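Side-chain contacts in pheromone response PrgU-like domain-containing protein (Enterococcus faecalis, PDB 2GMQ), which is of unknown function but belongs to the PrgU-like family and probably takes part in the plasmid-encoded pheromone response of enterococci: residues I16-K21 with K51-E56; T42-M47 with N93-F98; T63-K68 with S72-V77. All coordinates share one frame; numbering follows the deposited sequence. Where two conformers were deposited one is given.

Contact 1. Residues I16-K21 with K51-E56; sequences IAIQEK and KQITEE
Ile-16 CD1 is the point on which the contact closes: it lies 3.8 Å from both Ile-53 CG1 and Ile-53 CD1, so the end of one isoleucine rests on the outer half of the other. The two side chains cross obliquely. Ile-16 reaches this place because its CG1 is anti to the backbone N (chi1 179°) and the branch then runs on nearly straight to CD1. The same methyl also meets Gln-52, whose NE2 is 3.9 Å from Ile-16 CD1; this is van der Waals contact alongside an extended glutamine chain, not a polar bond. The polar end of Gln-52 is engaged elsewhere, its OE1 taking a hydrogen bond from Arg-43 NH2. A second, slacker approach joins the two methyl ends Ile-18 CD1 and Ile-53 CD1 at 4.3 Å. All three isoleucines are buried, and Met-47 (a selenomethionine), Ile-58, Ile-61 and Tyr-84 pack against one or more of them.

Outward along the loop the packing gives way to solvent. Glu-55 and Glu-56 are exposed, as is Lys-51, whose ammonium nevertheless has local partners: NZ bonds to Trp-48 O and makes a cation-pi contact with the Trp-48 ring. Ile-16 and Ile-18 lie on strand 15-19, Ile-53 in the loop after helix 41-50. The geometry that turns the chain from this open side into the core is a Schellman motif at the C-terminal end of helix 41-50: Lys-51 has positive phi (57°) and is the C-prime residue, with Gln-52 N bonded to Met-47 O and Lys-51 N to Trp-48 O.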
loop_
_atom_site.group_PDB
_atom_site.type_symbol
_atom_site.label_atom_id
_atom_site.label_comp_id
_atom_site.label_asym_id
_atom_site.label_seq_id
_atom_site.Cartn_x
_atom_site.Cartn_y
_atom_site.Cartn_z
ATOM N N ILE A 16 -1.613 21.181 13.773
ATOM C CA ILE A 16 -1.720 20.784 12.385
ATOM C C ILE A 16 -2.082 19.297 12.356
ATOM O O ILE A 16 -1.518 18.511 13.173
ATOM C CB ILE A 16 -0.414 21.056 11.594
ATOM C CG1 ILE A 16 -0.639 20.579 10.137
ATOM C CG2 ILE A 16 0.733 20.155 12.117
ATOM C CD1 ILE A 16 0.415 21.053 9.086
ATOM N N ALA A 17 -3.050 18.921 11.490
ATOM C CA ALA A 17 -3.438 17.532 11.368
ATOM C C ALA A 17 -2.539 16.931 10.256
ATOM O O ALA A 17 -2.340 17.580 9.202
ATOM C CB ALA A 17 -4.891 17.401 10.975
ATOM N N ILE A 18 -1.999 15.742 10.504
ATOM C CA ILE A 18 -1.343 15.001 9.424
ATOM C C ILE A 18 -1.817 13.569 9.437
ATOM O O ILE A 18 -1.911 12.934 10.537
ATOM C CB ILE A 18 0.191 15.090 9.624
ATOM C CG1 ILE A 18 0.689 16.512 9.817
ATOM C CG2 ILE A 18 0.924 14.318 8.514
ATOM C CD1 ILE A 18 2.197 16.665 9.934
ATOM N N GLN A 19 -2.233 13.046 8.282
ATOM C CA GLN A 19 -2.624 11.639 8.166
ATOM C C GLN A 19 -1.452 10.733 8.488
ATOM O O GLN A 19 -0.322 10.954 8.115
ATOM C CB GLN A 19 -3.261 11.280 6.815
ATOM C CG GLN A 19 -2.446 11.704 5.625
ATOM C CD GLN A 19 -3.132 11.409 4.293
ATOM O OE1 GLN A 19 -4.239 10.832 4.234
ATOM N NE2 GLN A 19 -2.377 11.633 3.204
ATOM N N GLU A 20 -1.730 9.779 9.360
ATOM C CA GLU A 20 -0.715 8.861 9.815
ATOM C C GLU A 20 0.097 8.229 8.656
ATOM O O GLU A 20 1.299 7.932 8.818
ATOM C CB GLU A 20 -1.395 7.752 10.618
ATOM C CG GLU A 20 -0.428 6.885 11.343
ATOM C CD GLU A 20 -0.036 5.641 10.534
ATOM O OE1 GLU A 20 -0.488 5.377 9.382
ATOM O OE2 GLU A 20 0.750 4.872 11.079
ATOM N N LYS A 21 -0.522 7.932 7.482
ATOM C CA LYS A 21 0.172 7.261 6.404
ATOM C C LYS A 21 1.299 8.090 5.817
ATOM O O LYS A 21 2.079 7.574 5.013
ATOM C CB LYS A 21 -0.813 6.837 5.295
ATOM C CG LYS A 21 -1.624 7.929 4.633
ATOM C CD LYS A 21 -2.375 7.519 3.398
ATOM C CE LYS A 21 -3.860 7.320 3.631
ATOM N NZ LYS A 21 -4.651 6.908 2.361
ATOM N N LYS A 51 3.981 25.343 0.909
ATOM C CA LYS A 51 4.428 26.044 2.105
ATOM C C LYS A 51 3.541 25.724 3.330
ATOM O O LYS A 51 3.286 26.563 4.207
ATOM C CB LYS A 51 4.498 27.558 1.742
ATOM C CG LYS A 51 5.263 27.877 0.465
ATOM C CD LYS A 51 6.697 27.394 0.600
ATOM C CE LYS A 51 7.581 27.542 -0.700
ATOM N NZ LYS A 51 7.084 27.034 -2.062
ATOM N N GLN A 52 3.071 24.475 3.392
ATOM C CA GLN A 52 2.151 24.077 4.452
ATOM C C GLN A 52 2.930 24.039 5.757
ATOM O O GLN A 52 2.496 24.605 6.765
ATOM C CB GLN A 52 1.491 22.755 4.110
ATOM C CG GLN A 52 0.616 22.387 5.312
ATOM C CD GLN A 52 -0.279 21.248 5.004
ATOM O OE1 GLN A 52 0.040 20.422 4.197
ATOM N NE2 GLN A 52 -1.439 21.218 5.665
ATOM N N ILE A 53 4.122 23.455 5.718
ATOM C CA ILE A 53 5.082 23.546 6.792
ATOM C C ILE A 53 6.358 23.979 6.129
ATOM O O ILE A 53 6.676 23.509 4.995
ATOM C CB ILE A 53 5.317 22.201 7.511
ATOM C CG1 ILE A 53 3.973 21.661 8.043
ATOM C CG2 ILE A 53 6.278 22.359 8.744
ATOM C CD1 ILE A 53 4.078 20.271 8.622
ATOM N N THR A 54 7.039 24.896 6.791
ATOM C CA THR A 54 8.272 25.474 6.242
ATOM C C THR A 54 9.304 25.602 7.319
ATOM O O THR A 54 8.977 25.591 8.489
ATOM C CB THR A 54 8.037 26.911 5.730
ATOM O OG1 THR A 54 7.663 27.762 6.830
ATOM C CG2 THR A 54 7.049 26.974 4.565
ATOM N N GLU A 55 10.563 25.818 6.926
ATOM C CA GLU A 55 11.612 26.057 7.900
ATOM C C GLU A 55 11.256 27.236 8.799
ATOM O O GLU A 55 11.491 27.144 10.021
ATOM C CB GLU A 55 12.985 26.225 7.213
ATOM C CG GLU A 55 14.037 25.215 7.804
ATOM C CD GLU A 55 14.869 24.464 6.708
ATOM O OE1 GLU A 55 14.377 24.284 5.560
ATOM O OE2 GLU A 55 16.014 24.031 7.012
ATOM N N GLU A 56 10.640 28.291 8.233
ATOM C CA GLU A 56 10.326 29.466 9.047
ATOM C C GLU A 56 9.164 29.244 10.019
ATOM O O GLU A 56 9.182 29.795 11.126
ATOM C CB GLU A 56 10.137 30.757 8.214
ATOM C CG GLU A 56 9.771 32.005 9.069
ATOM C CD GLU A 56 10.814 32.273 10.278
ATOM O OE1 GLU A 56 10.913 31.417 11.283
ATOM O OE2 GLU A 56 11.516 33.372 10.254
#

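Contact 2. Residues T42-M47 with N93-F98; sequences TRAMEM and NVPVFF
Glu-46 OE2 is held by two arginines beside the part of helix 41-50 where Ala-44 meets Val-94 and Pro-95. One is Arg-43 of its own helix turn: NE lies 2.9 Å from Glu-46 OE2, a salt bridge whose hydrogen-bond component is weak because the N-H...O angle is just 119°. The other is Arg-43 of the second subunit, which reaches the same oxygen through NH2. The arrangement is reciprocal, since Arg-43 NH2 in turn bridges to Glu-46 OE2 of that subunit, while NH1 pairs with Asp-22. With each nitrogen of the guanidinium engaged, its rotation is probably well fixed. The methyl of Met-47, present as selenomethionine, adds apolar cover: CE sits 3.5 Å above the guanidinium plane of Arg-43, displaced toward the rim.

The contact between helix and strand is, by contrast, essentially apolar, without a hydrogen bond, and small, with 122 Å² buried. Ala-44 CB does the touching from the helix, 3.7 Å from Val-94 CG1 and 4.1 Å from Pro-95 CD. Val-94 presents CG1 because chi1 of -54° sets that branch beside the backbone N and anti to the carbonyl carbon, leaving CG2 farther from the helix. The short alanine lets the backbones draw close, with Ala-44 CA 5.6 Å from Val-94 CA.

Strand 94-98 lies between strands 34-39 and 83-85, antiparallel to both. Val-94 pairs by backbone bonds with Val-85, and the Pro-95 carbonyl with Leu-39, so helix 41-50 meets the beginning of an inner strand of the four-stranded antiparallel sheet, with Pro-95 also packed on Leu-39 and Tyr-84.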
loop_
_atom_site.group_PDB
_atom_site.type_symbol
_atom_site.label_atom_id
_atom_site.label_comp_id
_atom_site.label_asym_id
_atom_site.label_seq_id
_atom_site.Cartn_x
_atom_site.Cartn_y
_atom_site.Cartn_z
ATOM N N THR A 42 7.287 12.061 -0.201
ATOM C CA THR A 42 6.293 12.605 -1.182
ATOM C C THR A 42 5.463 13.738 -0.554
ATOM O O THR A 42 5.350 14.828 -1.106
ATOM C CB THR A 42 5.360 11.492 -1.675
ATOM O OG1 THR A 42 6.206 10.482 -2.288
ATOM C CG2 THR A 42 4.495 12.056 -2.838
ATOM N N ARG A 43 4.974 13.469 0.628
ATOM C CA ARG A 43 4.190 14.472 1.388
ATOM C C ARG A 43 5.108 15.698 1.650
ATOM O O ARG A 43 4.650 16.828 1.573
ATOM C CB ARG A 43 3.606 13.925 2.695
ATOM C CG ARG A 43 2.654 15.055 3.394
ATOM C CD ARG A 43 1.509 15.474 2.427
ATOM N NE ARG A 43 0.706 16.561 3.009
ATOM C CZ ARG A 43 -0.241 16.410 3.967
ATOM N NH1 ARG A 43 -0.468 15.226 4.495
ATOM N NH2 ARG A 43 -0.873 17.482 4.455
ATOM N N ALA A 44 6.380 15.497 2.002
ATOM C CA ALA A 44 7.241 16.666 2.293
ATOM C C ALA A 44 7.370 17.557 1.045
ATOM O O ALA A 44 7.392 18.809 1.166
ATOM C CB ALA A 44 8.565 16.270 2.768
HETATM N N MSE A 45 7.485 16.924 -0.141
HETATM C CA MSE A 45 7.576 17.693 -1.368
HETATM C C MSE A 45 6.287 18.453 -1.611
HETATM O O MSE A 45 6.323 19.628 -1.906
HETATM C CB MSE A 45 7.917 16.803 -2.550
HETATM C CG MSE A 45 8.158 17.621 -3.816
HETATM SE SE MSE A 45 9.818 18.746 -3.779
HETATM C CE MSE A 45 11.082 17.317 -4.268
ATOM N N GLU A 46 5.147 17.801 -1.452
ATOM C CA GLU A 46 3.882 18.512 -1.509
ATOM C C GLU A 46 3.858 19.708 -0.550
ATOM O O GLU A 46 3.450 20.768 -0.997
ATOM C CB GLU A 46 2.734 17.513 -1.197
ATOM C CG GLU A 46 1.380 18.031 -1.566
ATOM C CD GLU A 46 0.351 17.477 -0.575
ATOM O OE1 GLU A 46 -0.312 16.513 -0.996
ATOM O OE2 GLU A 46 0.243 18.032 0.561
HETATM N N MSE A 47 4.263 19.551 0.736
HETATM C CA MSE A 47 4.188 20.597 1.719
HETATM C C MSE A 47 5.169 21.702 1.302
HETATM O O MSE A 47 4.853 22.904 1.525
HETATM C CB MSE A 47 4.554 20.070 3.103
HETATM C CG MSE A 47 3.523 19.066 3.531
HETATM SE SE MSE A 47 4.083 18.578 5.360
HETATM C CE MSE A 47 2.295 18.001 6.073
ATOM N N ASN A 93 14.678 18.151 1.938
ATOM C CA ASN A 93 14.680 17.896 3.405
ATOM C C ASN A 93 13.277 17.803 3.910
ATOM O O ASN A 93 12.351 18.422 3.362
ATOM C CB ASN A 93 15.360 18.970 4.223
ATOM C CG ASN A 93 16.752 19.260 3.712
ATOM O OD1 ASN A 93 17.572 18.345 3.532
ATOM N ND2 ASN A 93 17.008 20.524 3.422
ATOM N N VAL A 94 13.130 17.069 5.001
ATOM C CA VAL A 94 11.797 16.728 5.472
ATOM C C VAL A 94 11.653 17.123 6.953
ATOM O O VAL A 94 12.638 17.082 7.683
ATOM C CB VAL A 94 11.498 15.207 5.275
ATOM C CG1 VAL A 94 11.721 14.739 3.838
ATOM C CG2 VAL A 94 12.238 14.331 6.239
ATOM N N PRO A 95 10.439 17.571 7.373
ATOM C CA PRO A 95 10.173 17.980 8.773
ATOM C C PRO A 95 10.141 16.771 9.717
ATOM O O PRO A 95 9.560 15.750 9.340
ATOM C CB PRO A 95 8.748 18.555 8.735
ATOM C CG PRO A 95 8.286 18.539 7.385
ATOM C CD PRO A 95 9.299 17.838 6.476
ATOM N N VAL A 96 10.641 16.956 10.962
ATOM C CA VAL A 96 10.610 15.944 11.992
ATOM C C VAL A 96 10.073 16.636 13.245
ATOM O O VAL A 96 10.503 17.793 13.547
ATOM C CB VAL A 96 12.052 15.473 12.291
ATOM C CG1 VAL A 96 12.107 14.517 13.463
ATOM C CG2 VAL A 96 12.731 14.959 10.993
ATOM N N PHE A 97 9.209 15.911 13.963
ATOM C CA PHE A 97 8.668 16.472 15.242
ATOM C C PHE A 97 8.979 15.501 16.347
ATOM O O PHE A 97 8.879 14.277 16.130
ATOM C CB PHE A 97 7.161 16.609 15.166
ATOM C CG PHE A 97 6.738 17.623 14.150
ATOM C CD1 PHE A 97 6.639 18.984 14.508
ATOM C CD2 PHE A 97 6.405 17.194 12.828
ATOM C CE1 PHE A 97 6.258 19.974 13.572
ATOM C CE2 PHE A 97 6.018 18.177 11.859
ATOM C CZ PHE A 97 5.932 19.547 12.219
ATOM N N PHE A 98 9.299 16.050 17.511
ATOM C CA PHE A 98 9.594 15.190 18.663
ATOM C C PHE A 98 8.381 15.223 19.537
ATOM O O PHE A 98 7.891 16.299 19.892
ATOM C CB PHE A 98 10.806 15.620 19.424
ATOM C CG PHE A 98 12.111 15.387 18.635
ATOM C CD1 PHE A 98 12.917 14.295 18.941
ATOM C CD2 PHE A 98 12.412 16.184 17.560
ATOM C CE1 PHE A 98 14.104 14.050 18.201
ATOM C CE2 PHE A 98 13.619 15.985 16.771
ATOM C CZ PHE A 98 14.455 14.907 17.089
#

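Contact 3. Residues T63-K68 with S72-V77; sequences TLNIIK and SLALEV
Leu-64 and Leu-75 form a hydrogen-bonded pair in a beta hairpin whose arms, 63-68 and 72-76, run at 158° to each other. Both polar backbone atoms of each leucine are satisfied across the pair: Leu-64 N to Leu-75 O and Leu-75 N to Leu-64 O are each 2.8 Å. The next such pair repeats the pattern, with Ile-66 N donating to Leu-73 O at 2.8 Å and Leu-73 N to Ile-66 O at 2.9 Å. Ile-66 O receives a CA-H...O contact from Ser-72 CA as well. The alternate residues Thr-63, Asn-65 and Ile-67 turn their backbone groups the other way and bond to strand 15-19 and the residue after it, which puts strand 63-68 in the middle of a three-stranded sheet.

On the face carrying Leu-64, Ile-66, Leu-73 and Leu-75 the contact is apolar. The branch ends Ile-66 CD1 and Leu-75 CD1 meet at 3.6 Å. The side chains of Leu-64, in the conformer given of two, and Val-77 cross at about a right angle, Leu-64 CG to Val-77 CG1 being 3.7 Å. Phe-112 of helix 105-112 covers Ile-66 and Leu-73 on this side.

The other face bears Thr-63, Asn-65, Ile-67, Ser-72, Ala-74 and Glu-76, and Tyr-49 of the second subunit packs on Asn-65 and Ser-72. Asn-65 leans its amide across toward strand 71-76 with CG anti to the backbone N (chi1 -171°), yet OD1 makes a poor angle with Leu-73 N and does not bond to it. A water supplies the partner instead: it donates to Asn-65 OD1 at 2.8 Å and, in the serine conformer given of two, joins Ser-72 OG at 3.2 Å.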
loop_
_atom_site.group_PDB
_atom_site.type_symbol
_atom_site.label_atom_id
_atom_site.label_comp_id
_atom_site.label_asym_id
_atom_site.label_seq_id
_atom_site.Cartn_x
_atom_site.Cartn_y
_atom_site.Cartn_z
ATOM N N THR A 63 1.072 21.058 18.447
ATOM C CA THR A 63 0.263 19.859 18.466
ATOM C C THR A 63 0.104 19.275 17.052
ATOM O O THR A 63 -0.187 20.021 16.076
ATOM C CB THR A 63 -1.156 20.260 18.942
ATOM O OG1 THR A 63 -1.017 20.889 20.215
ATOM C CG2 THR A 63 -2.017 18.983 19.096
ATOM N N LEU A 64 0.328 17.972 16.953
ATOM C CA LEU A 64 0.013 17.238 15.696
ATOM C C LEU A 64 -1.238 16.434 15.977
ATOM O O LEU A 64 -1.314 15.708 17.010
ATOM C CB LEU A 64 1.096 16.242 15.303
ATOM C CG LEU A 64 2.502 16.729 15.086
ATOM C CD1 LEU A 64 3.368 15.595 14.545
ATOM C CD2 LEU A 64 2.590 18.019 14.220
ATOM N N ASN A 65 -2.224 16.591 15.078
ATOM C CA ASN A 65 -3.454 15.776 15.144
ATOM C C ASN A 65 -3.311 14.617 14.136
ATOM O O ASN A 65 -3.479 14.823 12.907
ATOM C CB ASN A 65 -4.640 16.666 14.861
ATOM C CG ASN A 65 -5.968 16.005 15.099
ATOM O OD1 ASN A 65 -6.059 14.936 15.727
ATOM N ND2 ASN A 65 -7.047 16.660 14.630
ATOM N N ILE A 66 -2.988 13.420 14.630
ATOM C CA ILE A 66 -2.743 12.283 13.755
ATOM C C ILE A 66 -4.052 11.677 13.304
ATOM O O ILE A 66 -4.917 11.372 14.131
ATOM C CB ILE A 66 -1.734 11.204 14.396
ATOM C CG1 ILE A 66 -0.387 11.967 14.584
ATOM C CG2 ILE A 66 -1.634 10.022 13.486
ATOM C CD1 ILE A 66 0.673 11.218 15.319
ATOM N N ILE A 67 -4.205 11.560 11.990
ATOM C CA ILE A 67 -5.475 11.093 11.403
ATOM C C ILE A 67 -5.326 9.722 10.748
ATOM O O ILE A 67 -4.407 9.528 9.904
ATOM C CB ILE A 67 -5.905 12.098 10.174
ATOM C CG1 ILE A 67 -5.893 13.599 10.569
ATOM C CG2 ILE A 67 -7.273 11.636 9.623
ATOM C CD1 ILE A 67 -6.796 13.739 11.922
ATOM N N LYS A 68 -6.272 8.795 10.991
ATOM C CA LYS A 68 -6.205 7.470 10.363
ATOM C C LYS A 68 -7.456 6.694 10.653
ATOM O O LYS A 68 -7.947 6.715 11.804
ATOM C CB LYS A 68 -5.033 6.690 10.885
ATOM C CG LYS A 68 -5.009 5.247 10.415
ATOM C CD LYS A 68 -3.697 4.669 10.760
ATOM C CE LYS A 68 -3.700 3.190 10.240
ATOM N NZ LYS A 68 -2.366 2.637 10.439
ATOM N N SER A 72 -8.873 10.236 15.141
ATOM C CA SER A 72 -7.919 11.320 15.323
ATOM C C SER A 72 -7.293 11.299 16.728
ATOM O O SER A 72 -7.942 10.935 17.757
ATOM C CB SER A 72 -8.584 12.679 15.031
ATOM O OG SER A 72 -9.581 12.966 15.988
ATOM N N LEU A 73 -6.015 11.635 16.830
ATOM C CA LEU A 73 -5.299 11.610 18.155
ATOM C C LEU A 73 -4.421 12.842 18.177
ATOM O O LEU A 73 -3.483 12.936 17.363
ATOM C CB LEU A 73 -4.325 10.425 18.300
ATOM C CG LEU A 73 -3.687 10.268 19.714
ATOM C CD1 LEU A 73 -4.668 10.398 20.846
ATOM C CD2 LEU A 73 -3.021 8.879 19.680
ATOM N N ALA A 74 -4.725 13.785 19.075
ATOM C CA ALA A 74 -3.828 14.961 19.205
ATOM C C ALA A 74 -2.657 14.681 20.129
ATOM O O ALA A 74 -2.860 14.198 21.304
ATOM C CB ALA A 74 -4.671 16.201 19.791
ATOM N N LEU A 75 -1.450 15.070 19.694
ATOM C CA LEU A 75 -0.216 14.819 20.464
ATOM C C LEU A 75 0.563 16.107 20.504
ATOM O O LEU A 75 0.746 16.726 19.462
ATOM C CB LEU A 75 0.671 13.707 19.801
ATOM C CG LEU A 75 0.003 12.309 19.830
ATOM C CD1 LEU A 75 0.954 11.395 18.951
ATOM C CD2 LEU A 75 -0.273 11.677 21.176
ATOM N N GLU A 76 0.951 16.551 21.707
ATOM C CA GLU A 76 1.801 17.743 21.788
ATOM C C GLU A 76 3.210 17.342 21.368
ATOM O O GLU A 76 3.650 16.189 21.631
ATOM C CB GLU A 76 1.854 18.302 23.204
ATOM C CG GLU A 76 0.498 18.540 23.860
ATOM C CD GLU A 76 0.681 19.224 25.173
ATOM O OE1 GLU A 76 1.143 18.545 26.105
ATOM O OE2 GLU A 76 0.397 20.438 25.267
ATOM N N VAL A 77 3.888 18.284 20.736
ATOM C CA VAL A 77 5.297 18.175 20.364
ATOM C C VAL A 77 6.126 19.121 21.225
ATOM O O VAL A 77 5.565 19.952 21.953
ATOM C CB VAL A 77 5.505 18.490 18.842
ATOM C CG1 VAL A 77 4.565 17.551 17.992
ATOM C CG2 VAL A 77 5.239 20.013 18.564
HETATM O O HOH W 1 -8.001 15.021 17.804
#

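Overall arrangement
Reading from the N terminus, strand 15-19 comes first, and contact 1 closes the loop that runs from it through helix 41-50 to the segment 51-56. Contact 2 opens inside that loop, at 42-47, and closes far beyond it on strand 94-98, so the two cross along the chain. Contact 3, a local hairpin, follows contact 1 in series and is nested within the loop of contact 2. In space, contacts 1 and 2 are neighbours, with Ile-18 and Ile-53 of contact 1 packing on Met-47 of contact 2. Contacts 1 and 3 share the three-stranded sheet, whereas contact 2 brings in the four-stranded one; Phe-97 packing on Leu-64 and Val-77 ties the two sheets together.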